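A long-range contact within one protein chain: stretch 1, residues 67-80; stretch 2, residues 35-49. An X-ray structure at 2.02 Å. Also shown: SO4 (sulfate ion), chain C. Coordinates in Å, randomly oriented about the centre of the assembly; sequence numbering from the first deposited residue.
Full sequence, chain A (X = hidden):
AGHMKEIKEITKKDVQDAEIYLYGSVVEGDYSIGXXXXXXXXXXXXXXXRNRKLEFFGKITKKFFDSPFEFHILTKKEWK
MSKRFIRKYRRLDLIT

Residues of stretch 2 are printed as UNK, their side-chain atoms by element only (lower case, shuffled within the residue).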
ATOM      1  N   SER A  67      -9.016   3.122   3.765  1.00 41.97           N
ATOM      2  CA  SER A  67      -7.652   2.607   3.602  1.00 40.07           C
ATOM      3  C   SER A  67      -7.049   3.057   2.260  1.00 37.97           C
ATOM      4  O   SER A  67      -7.761   3.645   1.424  1.00 38.14           O
ATOM      5  CB  SER A  67      -7.646   1.087   3.695  1.00 39.26           C
ATOM      6  OG  SER A  67      -7.870   0.537   2.432  1.00 39.99           O
ATOM      7  N   PRO A  68      -5.747   2.765   2.042  1.00 35.89           N
ATOM      8  CA  PRO A  68      -5.058   3.106   0.782  1.00 34.01           C
ATOM      9  C   PRO A  68      -5.459   2.255  -0.425  1.00 32.15           C
ATOM     10  O   PRO A  68      -5.076   2.617  -1.534  1.00 30.84           O
ATOM     11  CB  PRO A  68      -3.572   2.876   1.114  1.00 34.04           C
ATOM     12  CG  PRO A  68      -3.593   1.837   2.141  1.00 34.36           C
ATOM     13  CD  PRO A  68      -4.826   2.098   2.982  1.00 35.66           C
ATOM     14  N   PHE A  69      -6.213   1.162  -0.206  1.00 29.91           N
ATOM     15  CA  PHE A  69      -6.735   0.274  -1.294  1.00 30.44           C
ATOM     16  C   PHE A  69      -7.924   0.832  -2.082  1.00 30.05           C
ATOM     17  O   PHE A  69      -8.866   1.364  -1.508  1.00 31.73           O
ATOM     18  CB  PHE A  69      -7.103  -1.130  -0.748  1.00 30.06           C
ATOM     19  CG  PHE A  69      -5.978  -1.803   0.026  1.00 27.45           C
ATOM     20  CD1 PHE A  69      -4.842  -2.233  -0.607  1.00 26.53           C
ATOM     21  CD2 PHE A  69      -6.071  -1.975   1.397  1.00 27.94           C
ATOM     22  CE1 PHE A  69      -3.792  -2.846   0.144  1.00 24.79           C
ATOM     23  CE2 PHE A  69      -5.034  -2.566   2.145  1.00 26.05           C
ATOM     24  CZ  PHE A  69      -3.915  -3.013   1.519  1.00 25.70           C
ATOM     25  N   GLU A  70      -7.879   0.730  -3.394  1.00 30.16           N
ATOM     26  CA  GLU A  70      -9.037   1.055  -4.232  1.00 29.34           C
ATOM     27  C   GLU A  70      -9.374  -0.271  -4.876  1.00 27.22           C
ATOM     28  O   GLU A  70      -8.536  -0.831  -5.538  1.00 27.44           O
ATOM     29  CB  GLU A  70      -8.702   2.168  -5.271  1.00 30.75           C
ATOM     30  CG  GLU A  70      -9.870   2.502  -6.255  1.00 32.21           C
ATOM     31  CD  GLU A  70      -9.598   3.706  -7.190  1.00 34.17           C
ATOM     32  OE1 GLU A  70      -9.341   4.829  -6.693  1.00 40.55           O
ATOM     33  OE2 GLU A  70      -9.728   3.549  -8.441  1.00 39.19           O
ATOM     34  N   PHE A  71     -10.582  -0.805  -4.637  1.00 26.04           N
ATOM     35  CA  PHE A  71     -10.945  -2.146  -5.089  1.00 24.87           C
ATOM     36  C   PHE A  71     -11.714  -2.014  -6.407  1.00 24.60           C
ATOM     37  O   PHE A  71     -12.499  -1.082  -6.525  1.00 24.72           O
ATOM     38  CB  PHE A  71     -11.853  -2.823  -4.018  1.00 23.67           C
ATOM     39  CG  PHE A  71     -11.117  -3.150  -2.744  1.00 24.89           C
ATOM     40  CD1 PHE A  71     -10.290  -4.278  -2.672  1.00 23.98           C
ATOM     41  CD2 PHE A  71     -11.226  -2.305  -1.633  1.00 23.28           C
ATOM     42  CE1 PHE A  71      -9.552  -4.588  -1.472  1.00 18.17           C
ATOM     43  CE2 PHE A  71     -10.491  -2.588  -0.428  1.00 24.03           C
ATOM     44  CZ  PHE A  71      -9.682  -3.736  -0.365  1.00 23.15           C
ATOM     45  N   HIS A  72     -11.497  -2.939  -7.345  1.00 22.88           N
ATOM     46  CA  HIS A  72     -12.179  -2.987  -8.629  1.00 23.06           C
ATOM     47  C   HIS A  72     -12.598  -4.437  -8.749  1.00 24.03           C
ATOM     48  O   HIS A  72     -11.754  -5.332  -8.750  1.00 25.25           O
ATOM     49  CB  HIS A  72     -11.227  -2.576  -9.770  1.00 21.73           C
ATOM     50  CG  HIS A  72     -10.693  -1.183  -9.586  1.00 25.29           C
ATOM     51  ND1 HIS A  72      -9.473  -0.913  -9.005  1.00 28.72           N
ATOM     52  CD2 HIS A  72     -11.252   0.012  -9.853  1.00 22.15           C
ATOM     53  CE1 HIS A  72      -9.277   0.390  -8.981  1.00 26.71           C
ATOM     54  NE2 HIS A  72     -10.363   0.974  -9.452  1.00 29.30           N
ATOM     55  N   ILE A  73     -13.899  -4.659  -8.766  1.00 23.49           N
ATOM     56  CA  ILE A  73     -14.477  -6.012  -8.733  1.00 21.69           C
ATOM     57  C   ILE A  73     -14.897  -6.240 -10.141  1.00 23.16           C
ATOM     58  O   ILE A  73     -15.801  -5.556 -10.647  1.00 24.09           O
ATOM     59  CB  ILE A  73     -15.694  -6.021  -7.766  1.00 21.63           C
ATOM     60  CG1 ILE A  73     -15.282  -5.423  -6.365  1.00 20.43           C
ATOM     61  CG2 ILE A  73     -16.327  -7.445  -7.681  1.00 20.53           C
ATOM     62  CD1 ILE A  73     -13.864  -6.076  -5.775  1.00 17.93           C
ATOM     63  N   LEU A  74     -14.223  -7.164 -10.830  1.00 22.16           N
ATOM     64  CA  LEU A  74     -14.333  -7.219 -12.280  1.00 22.25           C
ATOM     65  C   LEU A  74     -14.580  -8.638 -12.828  1.00 22.75           C
ATOM     66  O   LEU A  74     -14.032  -9.573 -12.306  1.00 21.95           O
ATOM     67  CB  LEU A  74     -13.003  -6.730 -12.862  1.00 22.11           C
ATOM     68  CG  LEU A  74     -12.531  -5.359 -12.480  1.00 20.77           C
ATOM     69  CD1 LEU A  74     -11.119  -5.100 -13.094  1.00 21.85           C
ATOM     70  CD2 LEU A  74     -13.575  -4.334 -12.982  1.00 21.41           C
ATOM     71  N   THR A  75     -15.334  -8.747 -13.928  1.00 22.76           N
ATOM     72  CA  THR A  75     -15.377  -9.958 -14.699  1.00 23.96           C
ATOM     73  C   THR A  75     -14.035 -10.047 -15.474  1.00 25.29           C
ATOM     74  O   THR A  75     -13.285  -9.047 -15.549  1.00 25.12           O
ATOM     75  CB  THR A  75     -16.547  -9.910 -15.732  1.00 23.61           C
ATOM     76  OG1 THR A  75     -16.322  -8.824 -16.629  1.00 22.54           O
ATOM     77  CG2 THR A  75     -17.898  -9.613 -15.038  1.00 21.26           C
ATOM     78  N   LYS A  76     -13.800 -11.187 -16.136  1.00 24.19           N
ATOM     79  CA  LYS A  76     -12.600 -11.320 -16.986  1.00 25.08           C
ATOM     80  C   LYS A  76     -12.551 -10.303 -18.156  1.00 24.82           C
ATOM     81  O   LYS A  76     -11.517  -9.714 -18.402  1.00 25.46           O
ATOM     82  CB  LYS A  76     -12.425 -12.751 -17.505  1.00 24.45           C
ATOM     83  CG  LYS A  76     -11.892 -13.689 -16.355  1.00 23.66           C
ATOM     84  CD  LYS A  76     -11.802 -15.137 -16.820  1.00 23.41           C
ATOM     85  CE  LYS A  76     -10.922 -16.022 -15.813  1.00 20.00           C
ATOM     86  NZ  LYS A  76     -10.707 -17.384 -16.501  1.00 16.61           N
ATOM     87  N   LYS A  77     -13.670 -10.099 -18.848  1.00 24.73           N
ATOM     88  CA  LYS A  77     -13.758  -9.118 -19.907  1.00 26.31           C
ATOM     89  C   LYS A  77     -13.445  -7.706 -19.430  1.00 25.87           C
ATOM     90  O   LYS A  77     -12.749  -6.922 -20.127  1.00 24.69           O
ATOM     91  CB  LYS A  77     -15.184  -9.188 -20.460  1.00 26.73           C
ATOM     92  CG  LYS A  77     -15.549  -8.260 -21.564  1.00 30.78           C
ATOM     93  CD  LYS A  77     -16.837  -8.747 -22.301  1.00 30.27           C
ATOM     94  CE  LYS A  77     -17.561  -7.605 -23.035  1.00 34.25           C
ATOM     95  NZ  LYS A  77     -18.910  -8.098 -23.524  1.00 37.91           N
ATOM     96  N   GLU A  78     -13.963  -7.367 -18.251  1.00 25.21           N
ATOM     97  CA  GLU A  78     -13.723  -6.040 -17.637  1.00 25.56           C
ATOM     98  C   GLU A  78     -12.253  -5.817 -17.285  1.00 25.39           C
ATOM     99  O   GLU A  78     -11.691  -4.740 -17.512  1.00 24.96           O
ATOM    100  CB  GLU A  78     -14.636  -5.868 -16.377  1.00 23.13           C
ATOM    101  CG  GLU A  78     -16.085  -5.534 -16.788  1.00 26.53           C
ATOM    102  CD  GLU A  78     -17.032  -5.636 -15.622  1.00 28.38           C
ATOM    103  OE1 GLU A  78     -16.623  -6.059 -14.503  1.00 23.88           O
ATOM    104  OE2 GLU A  78     -18.195  -5.304 -15.829  1.00 30.31           O
ATOM    105  N   TRP A  79     -11.617  -6.840 -16.743  1.00 25.55           N
ATOM    106  CA  TRP A  79     -10.198  -6.785 -16.454  1.00 25.30           C
ATOM    107  C   TRP A  79      -9.341  -6.659 -17.777  1.00 26.64           C
ATOM    108  O   TRP A  79      -8.441  -5.836 -17.857  1.00 24.98           O
ATOM    109  CB  TRP A  79      -9.774  -8.021 -15.633  1.00 26.05           C
ATOM    110  CG  TRP A  79      -8.268  -8.133 -15.386  1.00 23.01           C
ATOM    111  CD1 TRP A  79      -7.451  -9.188 -15.752  1.00 23.90           C
ATOM    112  CD2 TRP A  79      -7.402  -7.133 -14.804  1.00 25.09           C
ATOM    113  NE1 TRP A  79      -6.146  -8.926 -15.361  1.00 26.55           N
ATOM    114  CE2 TRP A  79      -6.081  -7.668 -14.804  1.00 25.26           C
ATOM    115  CE3 TRP A  79      -7.616  -5.861 -14.232  1.00 27.08           C
ATOM    116  CZ2 TRP A  79      -4.979  -6.970 -14.265  1.00 24.80           C
ATOM    117  CZ3 TRP A  79      -6.508  -5.156 -13.718  1.00 26.50           C
ATOM    118  CH2 TRP A  79      -5.196  -5.721 -13.739  1.00 25.97           C
ATOM    119  N   LYS A  80      -9.656  -7.446 -18.810  1.00 27.75           N
ATOM    120  CA  LYS A  80      -9.050  -7.266 -20.141  1.00 27.20           C
ATOM    121  C   LYS A  80      -9.121  -5.765 -20.551  1.00 28.75           C
ATOM    122  O   LYS A  80      -8.092  -5.133 -20.874  1.00 28.49           O
ATOM    123  CB  LYS A  80      -9.719  -8.199 -21.185  1.00 27.63           C
ATOM    124  CG  LYS A  80      -8.929  -8.297 -22.507  1.00 28.00           C
ATOM    125  CD  LYS A  80      -9.523  -9.316 -23.433  1.00 29.31           C
ATOM    126  CE  LYS A  80      -8.689  -9.441 -24.700  1.00 34.22           C
ATOM    127  NZ  LYS A  80      -9.276 -10.429 -25.657  1.00 35.72           N
ATOM    128  N   UNK A  35      -2.579   8.625  -9.207  1.00 39.18           N
ATOM    129  CA  UNK A  35      -3.091   7.243  -9.163  1.00 38.38           C
ATOM    130  C   UNK A  35      -3.410   6.908  -7.707  1.00 37.16           C
ATOM    131  O   UNK A  35      -2.825   7.512  -6.803  1.00 37.59           O
ATOM    132  c   UNK A  35      -2.029   6.273  -9.646  1.00 37.84           C
ATOM    133  c   UNK A  35      -2.575   6.391 -12.078  1.00 35.99           C
ATOM    134  c   UNK A  35      -1.455   6.320 -11.060  1.00 37.16           C
ATOM    135  c   UNK A  35      -0.604   5.032 -11.225  1.00 33.53           C
ATOM    136  N   UNK A  36      -4.324   5.971  -7.476  1.00 35.29           N
ATOM    137  CA  UNK A  36      -4.491   5.420  -6.132  1.00 34.78           C
ATOM    138  C   UNK A  36      -3.196   4.738  -5.603  1.00 33.00           C
ATOM    139  O   UNK A  36      -2.437   4.197  -6.392  1.00 33.02           O
ATOM    140  c   UNK A  36      -5.652   4.438  -6.111  1.00 34.66           C
ATOM    141  o   UNK A  36      -5.653   3.763  -4.859  1.00 36.72           O
ATOM    142  N   UNK A  37      -2.976   4.732  -4.287  1.00 31.47           N
ATOM    143  CA  UNK A  37      -1.759   4.127  -3.687  1.00 30.29           C
ATOM    144  C   UNK A  37      -1.597   2.652  -4.084  1.00 29.98           C
ATOM    145  O   UNK A  37      -0.541   2.246  -4.580  1.00 30.03           O
ATOM    146  c   UNK A  37      -1.708   5.715  -1.646  1.00 32.54           C
ATOM    147  c   UNK A  37      -1.756   4.235  -2.163  1.00 29.87           C
ATOM    148  o   UNK A  37      -2.110   5.954  -0.496  1.00 34.35           O
ATOM    149  o   UNK A  37      -1.293   6.624  -2.372  1.00 30.98           O
ATOM    150  N   UNK A  38      -2.634   1.851  -3.824  1.00 28.82           N
ATOM    151  CA  UNK A  38      -2.689   0.472  -4.282  1.00 27.78           C
ATOM    152  C   UNK A  38      -4.095   0.304  -4.901  1.00 28.00           C
ATOM    153  O   UNK A  38      -5.133   0.509  -4.229  1.00 28.34           O
ATOM    154  c   UNK A  38      -2.431  -0.554  -3.150  1.00 28.91           C
ATOM    155  c   UNK A  38      -2.548  -2.026  -3.686  1.00 27.99           C
ATOM    156  c   UNK A  38      -1.062  -0.312  -2.489  1.00 28.37           C
ATOM    157  c   UNK A  38      -0.874  -1.133  -1.166  1.00 29.86           C
ATOM    158  N   UNK A  39      -4.129   0.027  -6.195  1.00 25.86           N
ATOM    159  CA  UNK A  39      -5.373  -0.515  -6.813  1.00 26.42           C
ATOM    160  C   UNK A  39      -5.353  -2.036  -6.682  1.00 25.91           C
ATOM    161  O   UNK A  39      -4.296  -2.670  -6.805  1.00 26.37           O
ATOM    162  o   UNK A  39      -4.667   2.043  -8.815  1.00 32.45           O
ATOM    163  o   UNK A  39      -6.768   1.848  -8.096  1.00 32.55           O
ATOM    164  c   UNK A  39      -5.471  -0.122  -8.262  1.00 25.68           C
ATOM    165  c   UNK A  39      -5.660   1.360  -8.433  1.00 32.05           C
ATOM    166  N   UNK A  40      -6.510  -2.599  -6.379  1.00 26.31           N
ATOM    167  CA  UNK A  40      -6.674  -4.055  -6.220  1.00 25.95           C
ATOM    168  C   UNK A  40      -7.791  -4.496  -7.147  1.00 25.12           C
ATOM    169  O   UNK A  40      -8.960  -4.184  -6.922  1.00 25.93           O
ATOM    170  c   UNK A  40      -7.075  -4.424  -4.804  1.00 25.99           C
ATOM    171  c   UNK A  40      -6.140  -3.791  -3.768  1.00 26.12           C
ATOM    172  c   UNK A  40      -7.022  -5.964  -4.618  1.00 24.47           C
ATOM    173  N   UNK A  41      -7.448  -5.224  -8.192  1.00 24.73           N
ATOM    174  CA  UNK A  41      -8.496  -5.763  -9.079  1.00 24.22           C
ATOM    175  C   UNK A  41      -8.753  -7.212  -8.642  1.00 23.93           C
ATOM    176  O   UNK A  41      -7.819  -8.005  -8.515  1.00 24.74           O
ATOM    177  c   UNK A  41      -8.068  -5.671 -10.505  1.00 22.42           C
ATOM    178  N   UNK A  42     -10.010  -7.523  -8.338  1.00 24.39           N
ATOM    179  CA  UNK A  42     -10.409  -8.861  -7.962  1.00 22.44           C
ATOM    180  C   UNK A  42     -11.324  -9.380  -9.072  1.00 23.31           C
ATOM    181  O   UNK A  42     -12.384  -8.820  -9.323  1.00 23.94           O
ATOM    182  c   UNK A  42     -10.702  -7.952  -4.224  1.00 25.52           C
ATOM    183  c   UNK A  42     -11.515 -10.363  -6.148  1.00 22.23           C
ATOM    184  c   UNK A  42     -10.137  -8.151  -5.571  1.00 23.39           C
ATOM    185  c   UNK A  42     -11.084  -8.849  -6.583  1.00 23.25           C
ATOM    186  N   UNK A  43     -10.898 -10.435  -9.763  1.00 22.18           N
ATOM    187  CA  UNK A  43     -11.389 -10.715 -11.093  1.00 23.08           C
ATOM    188  C   UNK A  43     -11.933 -12.139 -11.150  1.00 23.23           C
ATOM    189  O   UNK A  43     -11.221 -13.093 -10.849  1.00 22.40           O
ATOM    190  c   UNK A  43      -9.569  -9.151 -12.090  1.00 23.42           C
ATOM    191  c   UNK A  43     -10.244 -10.595 -12.138  1.00 21.68           C
ATOM    192  c   UNK A  43     -10.735 -10.961 -13.536  1.00 22.69           C
ATOM    193  N   UNK A  44     -13.201 -12.275 -11.555  1.00 24.95           N
ATOM    194  CA  UNK A  44     -13.796 -13.624 -11.724  1.00 25.61           C
ATOM    195  C   UNK A  44     -15.040 -13.443 -12.552  1.00 25.09           C
ATOM    196  O   UNK A  44     -15.720 -12.423 -12.409  1.00 25.82           O
ATOM    197  c   UNK A  44     -14.211 -14.184 -10.352  1.00 24.90           C
ATOM    198  o   UNK A  44     -15.014 -15.344 -10.535  1.00 26.66           O
ATOM    199  N   UNK A  45     -15.404 -14.442 -13.360  1.00 24.05           N
ATOM    200  CA  UNK A  45     -16.691 -14.329 -14.071  1.00 23.53           C
ATOM    201  C   UNK A  45     -17.888 -14.585 -13.154  1.00 24.29           C
ATOM    202  O   UNK A  45     -19.040 -14.365 -13.533  1.00 24.01           O
ATOM    203  c   UNK A  45     -15.966 -14.610 -16.470  1.00 23.38           C
ATOM    204  o   UNK A  45     -15.631 -13.378 -16.459  1.00 22.77           O
ATOM    205  o   UNK A  45     -15.733 -15.345 -17.431  1.00 22.60           O
ATOM    206  c   UNK A  45     -16.731 -15.217 -15.314  1.00 23.60           C
ATOM    207  N   UNK A  46     -17.636 -14.995 -11.929  1.00 24.03           N
ATOM    208  CA  UNK A  46     -18.736 -14.953 -10.932  1.00 27.22           C
ATOM    209  C   UNK A  46     -19.360 -13.526 -10.825  1.00 25.80           C
ATOM    210  O   UNK A  46     -20.529 -13.362 -10.563  1.00 27.26           O
ATOM    211  c   UNK A  46     -18.243 -15.462  -9.548  1.00 27.29           C
ATOM    212  c   UNK A  46     -19.315 -15.365  -8.497  1.00 33.39           C
ATOM    213  c   UNK A  46     -17.825 -16.970  -9.666  1.00 27.22           C
ATOM    214  N   UNK A  47     -18.577 -12.496 -11.064  1.00 25.55           N
ATOM    215  CA  UNK A  47     -19.059 -11.121 -10.951  1.00 25.01           C
ATOM    216  C   UNK A  47     -19.894 -10.671 -12.154  1.00 26.09           C
ATOM    217  O   UNK A  47     -20.343  -9.500 -12.215  1.00 25.04           O
ATOM    218  c   UNK A  47     -15.067 -10.790  -8.151  1.00 28.58           C
ATOM    219  c   UNK A  47     -15.791 -10.967  -6.984  1.00 29.38           C
ATOM    220  c   UNK A  47     -17.146 -10.483  -9.397  1.00 23.61           C
ATOM    221  c   UNK A  47     -17.876 -10.190 -10.703  1.00 23.83           C
ATOM    222  c   UNK A  47     -17.857 -10.609  -8.205  1.00 25.83           C
ATOM    223  c   UNK A  47     -15.748 -10.570  -9.364  1.00 24.40           C
ATOM    224  c   UNK A  47     -17.204 -10.865  -7.000  1.00 28.81           C
ATOM    225  N   UNK A  48     -20.123 -11.602 -13.093  1.00 26.98           N
ATOM    226  CA  UNK A  48     -21.103 -11.358 -14.148  1.00 28.38           C
ATOM    227  C   UNK A  48     -22.497 -11.168 -13.504  1.00 28.65           C
ATOM    228  O   UNK A  48     -23.362 -10.566 -14.072  1.00 28.99           O
ATOM    229  c   UNK A  48     -19.952 -13.719 -17.013  1.00 37.37           C
ATOM    230  o   UNK A  48     -19.193 -13.730 -17.995  1.00 34.57           O
ATOM    231  c   UNK A  48     -20.026 -12.445 -16.163  1.00 30.22           C
ATOM    232  o   UNK A  48     -20.668 -14.700 -16.691  1.00 39.12           O
ATOM    233  c   UNK A  48     -21.139 -12.492 -15.172  1.00 28.35           C
ATOM    234  N   UNK A  49     -22.680 -11.676 -12.300  1.00 28.09           N
ATOM    235  CA  UNK A  49     -23.931 -11.485 -11.579  1.00 27.81           C
ATOM    236  C   UNK A  49     -23.752 -10.244 -10.715  1.00 27.28           C
ATOM    237  O   UNK A  49     -22.957 -10.258  -9.763  1.00 26.66           O
ATOM    238  c   UNK A  49     -25.458 -12.549  -9.854  1.00 30.34           C
ATOM    239  o   UNK A  49     -26.019 -13.534  -9.394  1.00 34.56           O
ATOM    240  o   UNK A  49     -25.860 -11.423  -9.599  1.00 32.20           O
ATOM    241  c   UNK A  49     -24.242 -12.729 -10.728  1.00 28.51           C
TER
HETATM  242  S   SO4 C 201      -6.529   4.908 -10.189  1.00 42.87           S
HETATM  243  O1  SO4 C 201      -7.798   5.007  -9.483  1.00 41.95           O
HETATM  244  O2  SO4 C 201      -5.432   4.361  -9.401  1.00 44.67           O
HETATM  245  O3  SO4 C 201      -6.607   3.987 -11.321  1.00 43.89           O
HETATM  246  O4  SO4 C 201      -6.201   6.275 -10.610  1.00 41.10           O
HETATM  247  O   HOH W   1     -15.947 -11.939 -18.706  1.00 20.38           O

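Position 35 carries four carbons forked at the second; none reaches stretch 1, and the pattern is that of leucine, L35. Position 36 has one carbon followed by one oxygen. The oxygen of position 36 lies 3.5 Å from E70 CB. The backbone N of position 36 donates to sulfate O2 at 2.7 Å; this is a serine, S36. Position 37 has two carbons, the second bearing two oxygens; its CA-to-CB bond points toward stretch 1, and its CB lies 3.7 Å from P68 O. The short carboxylate identifies D37.

The strand begins at position 38, with four carbons forked at the first and one arm two carbons long, whose end packs 3.6 Å from F69 CE1: a β-branched isoleucine, I38. Position 39 again has two carbons and two oxygens. One oxygen of position 39 sits near the plane of the H72 ring, at its edge, 3.0 Å from H72 CE1. The other oxygen of position 39 lies 2.5 Å from sulfate O2: an aspartate, D39. Its OD1 also comes within 3.4 Å of E70 OE2, a proximity of like charges beside the sulfate.

Position 40 has three carbons forked at the first; one of the two branch carbons lies 3.8 Å from F69 CD1, and the CB 3.9 Å from F71 CD1: a valine, V40. Position 41 has a single carbon, 3.6 Å from W79 CZ3 and 4.0 Å from L74 CD1, hence A41. Position 42 has four carbons forked at the first, one arm two carbons long; the end of that arm lies 4.0 Å from both F71 CD1 and I73 CD1. This is I42. Position 43 has three carbons forked at the first, one of them over the face of the W79 five-membered ring, 4.1 Å from its centroid: V43.

Position 44 has one carbon followed by one oxygen, and its CA-to-CB bond points away from stretch 1: S44, whose OG accepts from the backbone N of position 46. Position 45 has two carbons and two oxygens, one oxygen accepting from K76 N at 2.9 Å; this is D45, and the same OD1 receives a water that K77 N also binds. Position 46 has three carbons forked at the first and makes no contact: V46. Position 47 has one carbon leading to a six-carbon ring, with I73 CG2 almost directly over its face, 3.3 Å from the centroid: F47. Position 48 has three carbons, the third bearing two oxygens; its second carbon lies 3.7 Å from T75 CG2. This is E48. Position 49, two carbons and two oxygens beyond reach of stretch 1, is D49.

The contact is a parallel pairing of strands 38-43 and 69-74. After a weak bond from I38 N to P68 O, backbone hydrogen bonds alternate from E70 N to I38 O through S44 N to L74 O. Alternating side chains place F69, F71 and I73 with I38, V40 and I42 on one apolar face. On the other, polar E70, H72 and D39 give way to A41, V43 and L74, over which W79 packs from the following helix.

Stretch 2 35-49: LSDIDVAIVSDVFED
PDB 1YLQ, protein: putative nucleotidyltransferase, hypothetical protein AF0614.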